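Local structure of computational Design of Enzyme (3TP4) at residues Phe283-Gly288 / Ala297-Lys302; Ala255-Leu260 / Thr301-Ala306; Gly287-Asn292 / Phe331-Gly336; Gly178-Trp183 / Leu245-Ser250. The protein probably presents an activated serine in a designed catalytic triad, built on a TIM-barrel scaffold related to glycosyl hydrolase family 26. All blocks are in the same frame, centred on the assembly; numbering follows the deposited sequence.

Overall arrangement
From the N terminus, interaction 4 comes first: it closes a span of about 60 residues by laying the loop after barrel strand 168-174 against strand 242-249. Once that span has closed, interaction 2 opens in helix 254-274 and ends on helix 299-308. Interaction 1 opens inside that span, at strand 282-285, and ends on the same helix, sharing Thr-301 and Lys-302 with interaction 2. Interaction 3 starts from the same turn as interaction 1, at Gly-287 and Gly-288, and crosses interaction 2 to reach the loop before helix 340-348. Interactions 1 and 4 meet through neighbouring strands; interaction 2 adds the outer helices and interaction 3 the loops.

Interaction 1 of 4, residues Phe283-Gly288 / Ala297-Lys302; sequences FGVSGG and AQWFTK
Strand 282-285 of the TIM barrel and helix 299-308, which follows it in the chain, form a beta-alpha unit, and here the end of the strand packs on the first turn of the helix. Trp-299 carries the contact. Its CG is anti to the backbone N (chi1 -173°), which sends the indole across to the strand. Over one face of the indole lies Val-285 CG2, in a CH-pi contact 4.0 Å from the centroid of the Trp-299 six-membered ring and 23° off its normal, displaced toward the rim. The far corner of the indole meets Phe-283, where Trp-299 CH2 lies 3.8 Å from Phe-283 CD2, at the edge of the phenyl ring. To get there, Phe-283 holds CG in the crowded position between its N and its carbonyl carbon (chi1 89°). Between these two side chains the strand backbone comes close too, with Gly-284 O 3.4 Å from Trp-299 CH2. The indole N-H is taken by Asp-249 on the neighbouring strand, a bond that, with the packing, would hold the rotation of the ring. An alanine in place of Trp-299 would remove the indole, and would probably loosen the packing of Val-285 and Phe-283 and cost Asp-249 a hydrogen-bond donor. Phe-300 completes the group: Trp-299 CE3 stands over one face of its ring, and Phe-300 CD1 lies 4.0 Å from Phe-283 CE2.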
loop_
_atom_site.group_PDB
_atom_site.type_symbol
_atom_site.label_atom_id
_atom_site.label_comp_id
_atom_site.label_asym_id
_atom_site.label_seq_id
_atom_site.Cartn_x
_atom_site.Cartn_y
_atom_site.Cartn_z
ATOM N N PHE A 283 11.490 -1.657 -6.549
ATOM C CA PHE A 283 12.673 -2.298 -7.096
ATOM C C PHE A 283 13.823 -1.305 -7.110
ATOM O O PHE A 283 13.605 -0.093 -7.163
ATOM C CB PHE A 283 12.405 -2.828 -8.512
ATOM C CG PHE A 283 12.683 -1.827 -9.615
ATOM C CD1 PHE A 283 11.787 -0.803 -9.892
ATOM C CD2 PHE A 283 13.833 -1.926 -10.382
ATOM C CE1 PHE A 283 12.027 0.097 -10.925
ATOM C CE2 PHE A 283 14.093 -1.019 -11.408
ATOM C CZ PHE A 283 13.187 -0.005 -11.681
ATOM N N GLY A 284 15.052 -1.813 -7.089
ATOM C CA GLY A 284 16.209 -0.934 -7.192
ATOM C C GLY A 284 17.513 -1.626 -6.831
ATOM O O GLY A 284 17.507 -2.760 -6.354
ATOM N N VAL A 285 18.631 -0.952 -7.083
ATOM C CA VAL A 285 19.934 -1.446 -6.644
ATOM C C VAL A 285 20.078 -1.208 -5.136
ATOM O O VAL A 285 19.879 -0.092 -4.665
ATOM C CB VAL A 285 21.080 -0.723 -7.373
ATOM C CG1 VAL A 285 22.429 -1.132 -6.787
ATOM C CG2 VAL A 285 21.032 -1.014 -8.884
ATOM N N SER A 286 20.404 -2.251 -4.379
ATOM C CA SER A 286 20.575 -2.090 -2.928
ATOM C C SER A 286 21.615 -1.020 -2.652
ATOM O O SER A 286 22.736 -1.100 -3.148
ATOM C CB SER A 286 21.030 -3.396 -2.270
ATOM O OG SER A 286 20.115 -4.442 -2.479
ATOM N N GLY A 287 21.236 -0.021 -1.865
ATOM C CA GLY A 287 22.125 1.067 -1.517
ATOM C C GLY A 287 22.167 2.152 -2.576
ATOM O O GLY A 287 22.856 3.154 -2.408
ATOM N N GLY A 288 21.436 1.959 -3.670
ATOM C CA GLY A 288 21.392 2.967 -4.711
ATOM C C GLY A 288 22.542 2.820 -5.689
ATOM O O GLY A 288 23.336 1.894 -5.579
ATOM N N ALA A 297 26.855 -4.365 -13.205
ATOM C CA ALA A 297 26.829 -4.137 -14.652
ATOM C C ALA A 297 25.496 -4.498 -15.307
ATOM O O ALA A 297 24.968 -5.591 -15.096
ATOM C CB ALA A 297 27.990 -4.880 -15.347
ATOM N N GLN A 298 24.974 -3.562 -16.099
ATOM C CA GLN A 298 23.731 -3.746 -16.849
ATOM C C GLN A 298 22.576 -4.247 -15.988
ATOM O O GLN A 298 21.754 -5.044 -16.439
ATOM C CB GLN A 298 23.965 -4.694 -18.027
ATOM C CG GLN A 298 25.056 -4.200 -18.973
ATOM C CD GLN A 298 25.131 -5.016 -20.242
ATOM O OE1 GLN A 298 25.509 -6.190 -20.223
ATOM N NE2 GLN A 298 24.752 -4.401 -21.358
ATOM N N TRP A 299 22.513 -3.767 -14.752
ATOM C CA TRP A 299 21.548 -4.283 -13.790
ATOM C C TRP A 299 20.108 -4.019 -14.247
ATOM O O TRP A 299 19.278 -4.913 -14.218
ATOM C CB TRP A 299 21.799 -3.667 -12.418
ATOM C CG TRP A 299 20.953 -4.270 -11.345
ATOM C CD1 TRP A 299 21.263 -5.354 -10.564
ATOM C CD2 TRP A 299 19.655 -3.837 -10.938
ATOM N NE1 TRP A 299 20.232 -5.613 -9.688
ATOM C CE2 TRP A 299 19.236 -4.692 -9.893
ATOM C CE3 TRP A 299 18.809 -2.796 -11.343
ATOM C CZ2 TRP A 299 18.004 -4.548 -9.258
ATOM C CZ3 TRP A 299 17.571 -2.656 -10.704
ATOM C CH2 TRP A 299 17.189 -3.527 -9.675
ATOM N N PHE A 300 19.824 -2.797 -14.702
ATOM C CA PHE A 300 18.466 -2.461 -15.132
ATOM C C PHE A 300 17.980 -3.296 -16.321
ATOM O O PHE A 300 16.897 -3.873 -16.281
ATOM C CB PHE A 300 18.333 -0.967 -15.433
ATOM C CG PHE A 300 18.496 -0.086 -14.220
ATOM C CD1 PHE A 300 17.464 0.039 -13.289
ATOM C CD2 PHE A 300 19.672 0.617 -14.015
ATOM C CE1 PHE A 300 17.603 0.854 -12.174
ATOM C CE2 PHE A 300 19.822 1.445 -12.906
ATOM C CZ PHE A 300 18.793 1.558 -11.974
ATOM N N THR A 301 18.767 -3.358 -17.388
ATOM C CA THR A 301 18.354 -4.152 -18.546
ATOM C C THR A 301 18.346 -5.653 -18.261
ATOM O O THR A 301 17.561 -6.384 -18.840
ATOM C CB THR A 301 19.214 -3.866 -19.788
ATOM O OG1 THR A 301 20.589 -4.106 -19.479
ATOM C CG2 THR A 301 19.021 -2.411 -20.252
ATOM N N LYS A 302 19.223 -6.115 -17.377
ATOM C CA LYS A 302 19.186 -7.521 -16.975
ATOM C C LYS A 302 17.905 -7.859 -16.203
ATOM O O LYS A 302 17.270 -8.901 -16.445
ATOM C CB LYS A 302 20.419 -7.877 -16.143
ATOM C CG LYS A 302 21.693 -7.945 -16.952
ATOM C CD LYS A 302 22.909 -8.114 -16.053
ATOM C CE LYS A 302 22.791 -9.365 -15.199
ATOM N NZ LYS A 302 24.093 -9.722 -14.565
#

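Interaction 2 of 4, residues Ala255-Leu260 / Thr301-Ala306; sequences AFLAGL and TKVLAA
Leu-257 reaches from helix 254-274 into helix 299-308 and is the central residue of this contact, mainly through one methyl. Its CD2 sits 4.0 Å from Val-303 CA and 4.1 Å from both Val-303 CG2 and Ala-306 CB, so it rests against the backbone and side chain of one residue and the side chain of another, one turn further on. Lys-302 O is at a similar distance from the same methyl. The other branch, Leu-257 CD1, runs up to the aliphatic part of the lysine, 4.2 Å from Lys-302 CE. On the inner side of the leucine, Val-303 CG2 also approaches the edge of the Phe-256 ring, 4.3 Å from Phe-256 CE2, while Val-303 CG1 lies 4.2 Å from Leu-260 CD2. No hydrogen bond joins the two segments; the side chains meet through apolar groups.

Further out, Lys-302 NZ is anchored on Gly-252 O, just ahead of helix 254-274, which probably keeps the lysine chain alongside the leucine. Phe-256 and Leu-260 also touch strand 242-249, so their side chains link the helix pair to the barrel wall. The short helical segments come within 10.2 Å of each other, their N-to-C directions 42° apart. Two roughly co-directional helices, packed side by side outside the parallel strands, are what the outer layer of a TIM barrel is made of.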
loop_
_atom_site.group_PDB
_atom_site.type_symbol
_atom_site.label_atom_id
_atom_site.label_comp_id
_atom_site.label_asym_id
_atom_site.label_seq_id
_atom_site.Cartn_x
_atom_site.Cartn_y
_atom_site.Cartn_z
ATOM N N ALA A 255 21.182 -16.087 -9.862
ATOM C CA ALA A 255 20.398 -16.603 -8.746
ATOM C C ALA A 255 19.378 -15.573 -8.266
ATOM O O ALA A 255 18.213 -15.897 -8.025
ATOM C CB ALA A 255 21.317 -17.019 -7.595
ATOM N N PHE A 256 19.812 -14.328 -8.116
ATOM C CA PHE A 256 18.871 -13.296 -7.719
ATOM C C PHE A 256 17.744 -13.165 -8.747
ATOM O O PHE A 256 16.566 -13.098 -8.397
ATOM C CB PHE A 256 19.556 -11.951 -7.541
ATOM C CG PHE A 256 18.608 -10.800 -7.641
ATOM C CD1 PHE A 256 17.652 -10.595 -6.659
ATOM C CD2 PHE A 256 18.626 -9.964 -8.742
ATOM C CE1 PHE A 256 16.751 -9.557 -6.762
ATOM C CE2 PHE A 256 17.730 -8.920 -8.845
ATOM C CZ PHE A 256 16.793 -8.718 -7.861
ATOM N N LEU A 257 18.113 -13.123 -10.018
ATOM C CA LEU A 257 17.131 -12.969 -11.077
ATOM C C LEU A 257 16.114 -14.099 -11.061
ATOM O O LEU A 257 14.915 -13.857 -11.205
ATOM C CB LEU A 257 17.820 -12.868 -12.443
ATOM C CG LEU A 257 18.576 -11.555 -12.641
ATOM C CD1 LEU A 257 19.387 -11.571 -13.943
ATOM C CD2 LEU A 257 17.607 -10.392 -12.606
ATOM N N ALA A 258 16.591 -15.330 -10.880
ATOM C CA ALA A 258 15.692 -16.476 -10.802
ATOM C C ALA A 258 14.710 -16.329 -9.649
ATOM O O ALA A 258 13.522 -16.619 -9.802
ATOM C CB ALA A 258 16.479 -17.798 -10.674
ATOM N N GLY A 259 15.204 -15.891 -8.494
ATOM C CA GLY A 259 14.349 -15.684 -7.335
ATOM C C GLY A 259 13.322 -14.580 -7.563
ATOM O O GLY A 259 12.167 -14.681 -7.149
ATOM N N LEU A 260 13.747 -13.512 -8.226
ATOM C CA LEU A 260 12.846 -12.407 -8.513
ATOM C C LEU A 260 11.703 -12.871 -9.418
ATOM O O LEU A 260 10.526 -12.583 -9.168
ATOM C CB LEU A 260 13.620 -11.273 -9.187
ATOM C CG LEU A 260 12.745 -10.081 -9.544
ATOM C CD1 LEU A 260 12.057 -9.543 -8.286
ATOM C CD2 LEU A 260 13.575 -9.006 -10.217
ATOM N N THR A 301 18.767 -3.358 -17.388
ATOM C CA THR A 301 18.354 -4.152 -18.546
ATOM C C THR A 301 18.346 -5.653 -18.261
ATOM O O THR A 301 17.561 -6.384 -18.840
ATOM C CB THR A 301 19.214 -3.866 -19.788
ATOM O OG1 THR A 301 20.589 -4.106 -19.479
ATOM C CG2 THR A 301 19.021 -2.411 -20.252
ATOM N N LYS A 302 19.223 -6.115 -17.377
ATOM C CA LYS A 302 19.186 -7.521 -16.975
ATOM C C LYS A 302 17.905 -7.859 -16.203
ATOM O O LYS A 302 17.270 -8.901 -16.445
ATOM C CB LYS A 302 20.419 -7.877 -16.143
ATOM C CG LYS A 302 21.693 -7.945 -16.952
ATOM C CD LYS A 302 22.909 -8.114 -16.053
ATOM C CE LYS A 302 22.791 -9.365 -15.199
ATOM N NZ LYS A 302 24.093 -9.722 -14.565
ATOM N N VAL A 303 17.525 -6.984 -15.276
ATOM C CA VAL A 303 16.276 -7.169 -14.536
ATOM C C VAL A 303 15.082 -7.175 -15.488
ATOM O O VAL A 303 14.275 -8.095 -15.476
ATOM C CB VAL A 303 16.085 -6.081 -13.454
ATOM C CG1 VAL A 303 14.619 -6.012 -13.025
ATOM C CG2 VAL A 303 16.976 -6.381 -12.254
ATOM N N LEU A 304 15.003 -6.152 -16.336
ATOM C CA LEU A 304 13.925 -6.057 -17.312
ATOM C C LEU A 304 13.870 -7.265 -18.255
ATOM O O LEU A 304 12.792 -7.761 -18.554
ATOM C CB LEU A 304 14.046 -4.760 -18.125
ATOM C CG LEU A 304 12.924 -4.522 -19.135
ATOM C CD1 LEU A 304 11.647 -4.331 -18.360
ATOM C CD2 LEU A 304 13.191 -3.298 -20.076
ATOM N N ALA A 305 15.018 -7.722 -18.748
ATOM C CA ALA A 305 15.017 -8.865 -19.675
ATOM C C ALA A 305 14.532 -10.167 -19.009
ATOM O O ALA A 305 13.887 -11.012 -19.643
ATOM C CB ALA A 305 16.401 -9.054 -20.296
ATOM N N ALA A 306 14.841 -10.332 -17.729
ATOM C CA ALA A 306 14.368 -11.500 -16.976
ATOM C C ALA A 306 12.852 -11.464 -16.833
ATOM O O ALA A 306 12.168 -12.487 -16.975
ATOM C CB ALA A 306 15.018 -11.542 -15.606
#

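Interaction 3 of 4, residues Gly287-Asn292 / Phe331-Gly336; sequences GGVGTN and FVPVPG
Two loops meet here without any regular secondary structure, and the contact has a ring part and an aliphatic part. The ring part is a CH-pi contact: Gly-288 CA lies over one face of Phe-331, 3.9 Å from the ring centroid and 27° off the normal, displaced toward the rim. The peptide before it follows, with Gly-288 N 3.4 Å from Phe-331 CE2. Gly-288 takes backbone angles (phi 86°) at which a beta carbon would collide with the preceding carbonyl oxygen. The bare glycine lets the backbone itself lie on the phenyl ring, which also meets the ring of Tyr-248.

The aliphatic part belongs to Val-289. Its CG2, in the crowded position between the backbone N and the carbonyl carbon, rests on the ring of Pro-333, 3.8 Å from Pro-333 N and 4.0 Å from CG. The other methyl, Val-289 CG1, lies 4.0 Å from Phe-331 O.

No hydrogen bond crosses between the two segments, but the chain ahead of Phe-331 supplies some: Val-289 pairs with His-330 through the backbone, and Thr-291 with Ala-327. The two loops follow strands 282-285 and 318-321, at the C-terminal ends of the strands, where a TIM barrel carries its active site. The Phe-331 side chain is close to, but not against, Ser-70, His-37 and Glu-320, whose arrangement is consistent with the designed triad.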
loop_
_atom_site.group_PDB
_atom_site.type_symbol
_atom_site.label_atom_id
_atom_site.label_comp_id
_atom_site.label_asym_id
_atom_site.label_seq_id
_atom_site.Cartn_x
_atom_site.Cartn_y
_atom_site.Cartn_z
ATOM N N GLY A 287 21.236 -0.021 -1.865
ATOM C CA GLY A 287 22.125 1.067 -1.517
ATOM C C GLY A 287 22.167 2.152 -2.576
ATOM O O GLY A 287 22.856 3.154 -2.408
ATOM N N GLY A 288 21.436 1.959 -3.670
ATOM C CA GLY A 288 21.392 2.967 -4.711
ATOM C C GLY A 288 22.542 2.820 -5.689
ATOM O O GLY A 288 23.336 1.894 -5.579
ATOM N N VAL A 289 22.625 3.736 -6.647
ATOM C CA VAL A 289 23.631 3.662 -7.694
ATOM C C VAL A 289 24.636 4.801 -7.571
ATOM O O VAL A 289 25.431 5.039 -8.478
ATOM C CB VAL A 289 22.982 3.718 -9.093
ATOM C CG1 VAL A 289 22.004 2.557 -9.262
ATOM C CG2 VAL A 289 22.275 5.050 -9.291
ATOM N N GLY A 290 24.588 5.510 -6.449
ATOM C CA GLY A 290 25.505 6.608 -6.210
ATOM C C GLY A 290 26.712 6.192 -5.388
ATOM O O GLY A 290 27.079 5.020 -5.355
ATOM N N THR A 291 27.312 7.170 -4.714
ATOM C CA THR A 291 28.560 7.006 -3.967
ATOM C C THR A 291 28.551 5.846 -2.983
ATOM O O THR A 291 29.472 5.032 -2.954
ATOM C CB THR A 291 28.872 8.285 -3.175
ATOM O OG1 THR A 291 28.987 9.389 -4.081
ATOM C CG2 THR A 291 30.161 8.127 -2.389
ATOM N N ASN A 292 27.509 5.781 -2.165
ATOM C CA ASN A 292 27.415 4.752 -1.143
ATOM C C ASN A 292 26.754 3.491 -1.680
ATOM O O ASN A 292 26.451 2.566 -0.925
ATOM C CB ASN A 292 26.650 5.286 0.067
ATOM C CG ASN A 292 27.249 6.571 0.608
ATOM O OD1 ASN A 292 28.471 6.739 0.621
ATOM N ND2 ASN A 292 26.392 7.491 1.043
ATOM N N PHE A 331 18.775 6.555 -6.695
ATOM C CA PHE A 331 18.427 5.268 -7.290
ATOM C C PHE A 331 18.256 5.306 -8.802
ATOM O O PHE A 331 18.376 4.277 -9.464
ATOM C CB PHE A 331 17.201 4.679 -6.589
ATOM C CG PHE A 331 17.475 4.296 -5.168
ATOM C CD1 PHE A 331 17.436 5.252 -4.161
ATOM C CD2 PHE A 331 17.827 2.995 -4.842
ATOM C CE1 PHE A 331 17.708 4.903 -2.844
ATOM C CE2 PHE A 331 18.105 2.642 -3.523
ATOM C CZ PHE A 331 18.042 3.593 -2.527
ATOM N N VAL A 332 17.984 6.492 -9.336
ATOM C CA VAL A 332 18.038 6.711 -10.784
ATOM C C VAL A 332 19.394 7.323 -11.142
ATOM O O VAL A 332 19.733 8.394 -10.654
ATOM C CB VAL A 332 16.901 7.638 -11.262
ATOM C CG1 VAL A 332 17.138 8.096 -12.712
ATOM C CG2 VAL A 332 15.519 6.942 -11.109
ATOM N N PRO A 333 20.177 6.642 -11.996
ATOM C CA PRO A 333 21.497 7.158 -12.391
ATOM C C PRO A 333 21.413 8.544 -13.020
ATOM O O PRO A 333 20.429 8.866 -13.682
ATOM C CB PRO A 333 21.978 6.148 -13.443
ATOM C CG PRO A 333 21.197 4.914 -13.190
ATOM C CD PRO A 333 19.862 5.354 -12.642
ATOM N N VAL A 334 22.450 9.350 -12.809
ATOM C CA VAL A 334 22.538 10.682 -13.386
ATOM C C VAL A 334 23.906 10.785 -14.053
ATOM O O VAL A 334 24.721 9.869 -13.919
ATOM C CB VAL A 334 22.324 11.785 -12.317
ATOM C CG1 VAL A 334 20.947 11.639 -11.696
ATOM C CG2 VAL A 334 23.394 11.713 -11.239
ATOM N N PRO A 335 24.147 11.859 -14.821
ATOM C CA PRO A 335 25.434 11.904 -15.522
ATOM C C PRO A 335 26.568 11.734 -14.518
ATOM O O PRO A 335 26.522 12.303 -13.429
ATOM C CB PRO A 335 25.442 13.302 -16.138
ATOM C CG PRO A 335 23.997 13.608 -16.351
ATOM C CD PRO A 335 23.300 13.019 -15.150
ATOM N N GLY A 336 27.559 10.929 -14.865
ATOM C CA GLY A 336 28.634 10.644 -13.941
ATOM C C GLY A 336 28.531 9.259 -13.343
ATOM O O GLY A 336 29.541 8.706 -12.917
#

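Interaction 4 of 4, residues Gly178-Trp183 / Leu245-Ser250; sequences GSWFWW and LDTYDS. With ACY (acetic acid), chain C.
Phe-181 turns its edge to the face of Tyr-248, an edge-to-face pair with the ring centroids 5.1 Å apart and the planes at 74°. CE2 and CZ of the phenylalanine do the touching, over CG and CD1 of the tyrosine. Further back on the phenylalanine, CD2 lies 3.5 Å from Asp-246 CB, and the carboxylate of that aspartate is turned 76° from the ring plane. Gly-178 O stands 3.1 Å above one face of the Phe-181 ring, toward its rim. An alanine in place of Phe-181 would remove the ring, and would probably leave the face of Tyr-248 and the CB of Asp-246 less well packed and the loop less firmly seated.

Trp-180 and Thr-247 lie side by side and point the same way, with Trp-180 CZ3 3.5 Å from Thr-247 CG2. The backbone fixes this register: Tyr-248 N donates to Ser-179 O at 3.1 Å, almost straight at 173° and in the plane of the carbonyl. A water joins the two segments, 2.8 Å from Phe-181 O and 2.7 Å from Asp-246 OD2; the same carboxylate makes a salt bridge to Arg-171 and a hydrogen bond to Thr-281. An acetic acid molecule, probably from the crystallisation liquor, accepts a hydrogen bond from Trp-180 N at 2.7 Å.

Ser-179 OG meets Ser-286 OG, tying the loop to the turn after strand 282-285. A loop from one strand folded over the end of the next strand but one is part of the rim at the C-terminal mouth of a TIM barrel, the end that holds the active site.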
loop_
_atom_site.group_PDB
_atom_site.type_symbol
_atom_site.label_atom_id
_atom_site.label_comp_id
_atom_site.label_asym_id
_atom_site.label_seq_id
_atom_site.Cartn_x
_atom_site.Cartn_y
_atom_site.Cartn_z
ATOM N N GLY A 178 14.827 -3.479 4.740
ATOM C CA GLY A 178 16.155 -3.076 4.311
ATOM C C GLY A 178 16.220 -3.387 2.827
ATOM O O GLY A 178 15.816 -2.551 2.026
ATOM N N SER A 179 16.699 -4.579 2.453
ATOM C CA SER A 179 16.687 -5.000 1.044
ATOM C C SER A 179 15.484 -5.876 0.688
ATOM O O SER A 179 15.121 -6.001 -0.494
ATOM C CB SER A 179 17.981 -5.727 0.655
ATOM O OG SER A 179 18.920 -4.828 0.083
ATOM N N TRP A 180 14.885 -6.504 1.701
ATOM C CA TRP A 180 13.710 -7.342 1.473
ATOM C C TRP A 180 12.447 -6.752 2.068
ATOM O O TRP A 180 11.354 -7.224 1.756
ATOM C CB TRP A 180 13.909 -8.768 2.000
ATOM C CG TRP A 180 15.126 -9.441 1.464
ATOM C CD1 TRP A 180 16.270 -9.762 2.162
ATOM C CD2 TRP A 180 15.344 -9.874 0.114
ATOM N NE1 TRP A 180 17.170 -10.378 1.327
ATOM C CE2 TRP A 180 16.631 -10.461 0.066
ATOM C CE3 TRP A 180 14.574 -9.833 -1.056
ATOM C CZ2 TRP A 180 17.169 -10.998 -1.111
ATOM C CZ3 TRP A 180 15.107 -10.365 -2.228
ATOM C CH2 TRP A 180 16.394 -10.943 -2.243
ATOM N N PHE A 181 12.596 -5.765 2.952
ATOM C CA PHE A 181 11.467 -4.950 3.404
ATOM C C PHE A 181 10.343 -5.708 4.130
ATOM O O PHE A 181 9.170 -5.362 3.969
ATOM C CB PHE A 181 10.849 -4.172 2.213
ATOM C CG PHE A 181 11.849 -3.377 1.397
ATOM C CD1 PHE A 181 12.164 -2.070 1.735
ATOM C CD2 PHE A 181 12.450 -3.933 0.278
ATOM C CE1 PHE A 181 13.076 -1.338 0.978
ATOM C CE2 PHE A 181 13.365 -3.211 -0.484
ATOM C CZ PHE A 181 13.677 -1.910 -0.135
ATOM N N TRP A 182 10.664 -6.731 4.920
ATOM C CA TRP A 182 9.617 -7.355 5.724
ATOM C C TRP A 182 9.434 -6.523 6.984
ATOM O O TRP A 182 10.412 -6.177 7.643
ATOM C CB TRP A 182 9.985 -8.778 6.162
ATOM C CG TRP A 182 10.217 -9.798 5.089
ATOM C CD1 TRP A 182 10.656 -9.585 3.809
ATOM C CD2 TRP A 182 10.045 -11.209 5.225
ATOM N NE1 TRP A 182 10.767 -10.787 3.146
ATOM C CE2 TRP A 182 10.394 -11.798 3.993
ATOM C CE3 TRP A 182 9.628 -12.035 6.275
ATOM C CZ2 TRP A 182 10.342 -13.180 3.781
ATOM C CZ3 TRP A 182 9.567 -13.403 6.062
ATOM C CH2 TRP A 182 9.925 -13.962 4.832
ATOM N N TRP A 183 8.194 -6.217 7.343
ATOM C CA TRP A 183 7.954 -5.516 8.604
ATOM C C TRP A 183 7.943 -6.554 9.710
ATOM O O TRP A 183 6.977 -7.303 9.845
ATOM C CB TRP A 183 6.605 -4.786 8.586
ATOM C CG TRP A 183 6.413 -3.884 9.787
ATOM C CD1 TRP A 183 7.363 -3.533 10.710
ATOM C CD2 TRP A 183 5.206 -3.220 10.183
ATOM N NE1 TRP A 183 6.817 -2.692 11.656
ATOM C CE2 TRP A 183 5.500 -2.478 11.353
ATOM C CE3 TRP A 183 3.906 -3.173 9.661
ATOM C CZ2 TRP A 183 4.539 -1.705 12.009
ATOM C CZ3 TRP A 183 2.953 -2.402 10.314
ATOM C CH2 TRP A 183 3.274 -1.681 11.477
ATOM N N LEU A 245 5.302 -6.245 -4.225
ATOM C CA LEU A 245 6.535 -6.987 -4.003
ATOM C C LEU A 245 7.657 -5.970 -3.980
ATOM O O LEU A 245 7.748 -5.124 -4.877
ATOM C CB LEU A 245 6.805 -7.959 -5.156
ATOM C CG LEU A 245 8.012 -8.879 -4.960
ATOM C CD1 LEU A 245 7.630 -10.050 -4.034
ATOM C CD2 LEU A 245 8.516 -9.414 -6.313
ATOM N N ASP A 246 8.514 -6.057 -2.968
ATOM C CA ASP A 246 9.611 -5.107 -2.795
ATOM C C ASP A 246 10.937 -5.856 -2.755
ATOM O O ASP A 246 11.174 -6.654 -1.848
ATOM C CB ASP A 246 9.426 -4.320 -1.494
ATOM C CG ASP A 246 8.056 -3.670 -1.396
ATOM O OD1 ASP A 246 7.613 -3.037 -2.376
ATOM O OD2 ASP A 246 7.410 -3.808 -0.343
ATOM N N THR A 247 11.798 -5.595 -3.734
ATOM C CA THR A 247 13.057 -6.312 -3.836
ATOM C C THR A 247 14.168 -5.420 -4.362
ATOM O O THR A 247 14.103 -4.933 -5.498
ATOM C CB THR A 247 12.933 -7.521 -4.781
ATOM O OG1 THR A 247 11.940 -8.413 -4.275
ATOM C CG2 THR A 247 14.256 -8.257 -4.872
ATOM N N TYR A 248 15.179 -5.197 -3.527
ATOM C CA TYR A 248 16.384 -4.499 -3.947
ATOM C C TYR A 248 17.518 -5.515 -4.009
ATOM O O TYR A 248 17.540 -6.465 -3.235
ATOM C CB TYR A 248 16.728 -3.365 -2.982
ATOM C CG TYR A 248 15.953 -2.087 -3.221
ATOM C CD1 TYR A 248 14.661 -2.111 -3.728
ATOM C CD2 TYR A 248 16.523 -0.852 -2.958
ATOM C CE1 TYR A 248 13.954 -0.927 -3.958
ATOM C CE2 TYR A 248 15.824 0.328 -3.179
ATOM C CZ TYR A 248 14.539 0.283 -3.679
ATOM O OH TYR A 248 13.853 1.461 -3.909
ATOM N N ASP A 249 18.440 -5.331 -4.948
ATOM C CA ASP A 249 19.584 -6.231 -5.091
ATOM C C ASP A 249 20.760 -5.453 -5.651
ATOM O O ASP A 249 20.571 -4.504 -6.421
ATOM C CB ASP A 249 19.241 -7.418 -6.005
ATOM C CG ASP A 249 20.486 -8.067 -6.637
ATOM O OD1 ASP A 249 21.063 -9.008 -6.042
ATOM O OD2 ASP A 249 20.878 -7.644 -7.748
ATOM N N SER A 250 21.970 -5.831 -5.248
ATOM C CA SER A 250 23.173 -5.216 -5.804
ATOM C C SER A 250 24.123 -6.232 -6.450
ATOM O O SER A 250 25.213 -5.862 -6.887
ATOM C CB SER A 250 23.913 -4.384 -4.744
ATOM O OG SER A 250 24.429 -5.221 -3.729
HETATM C C ACY C . 16.589 -7.565 4.650
HETATM O O ACY C . 15.452 -7.156 4.252
HETATM O OXT ACY C . 16.676 -8.385 5.613
HETATM C CH3 ACY C . 17.831 -7.188 3.906
HETATM O O HOH W 1 7.287 -4.135 2.328
#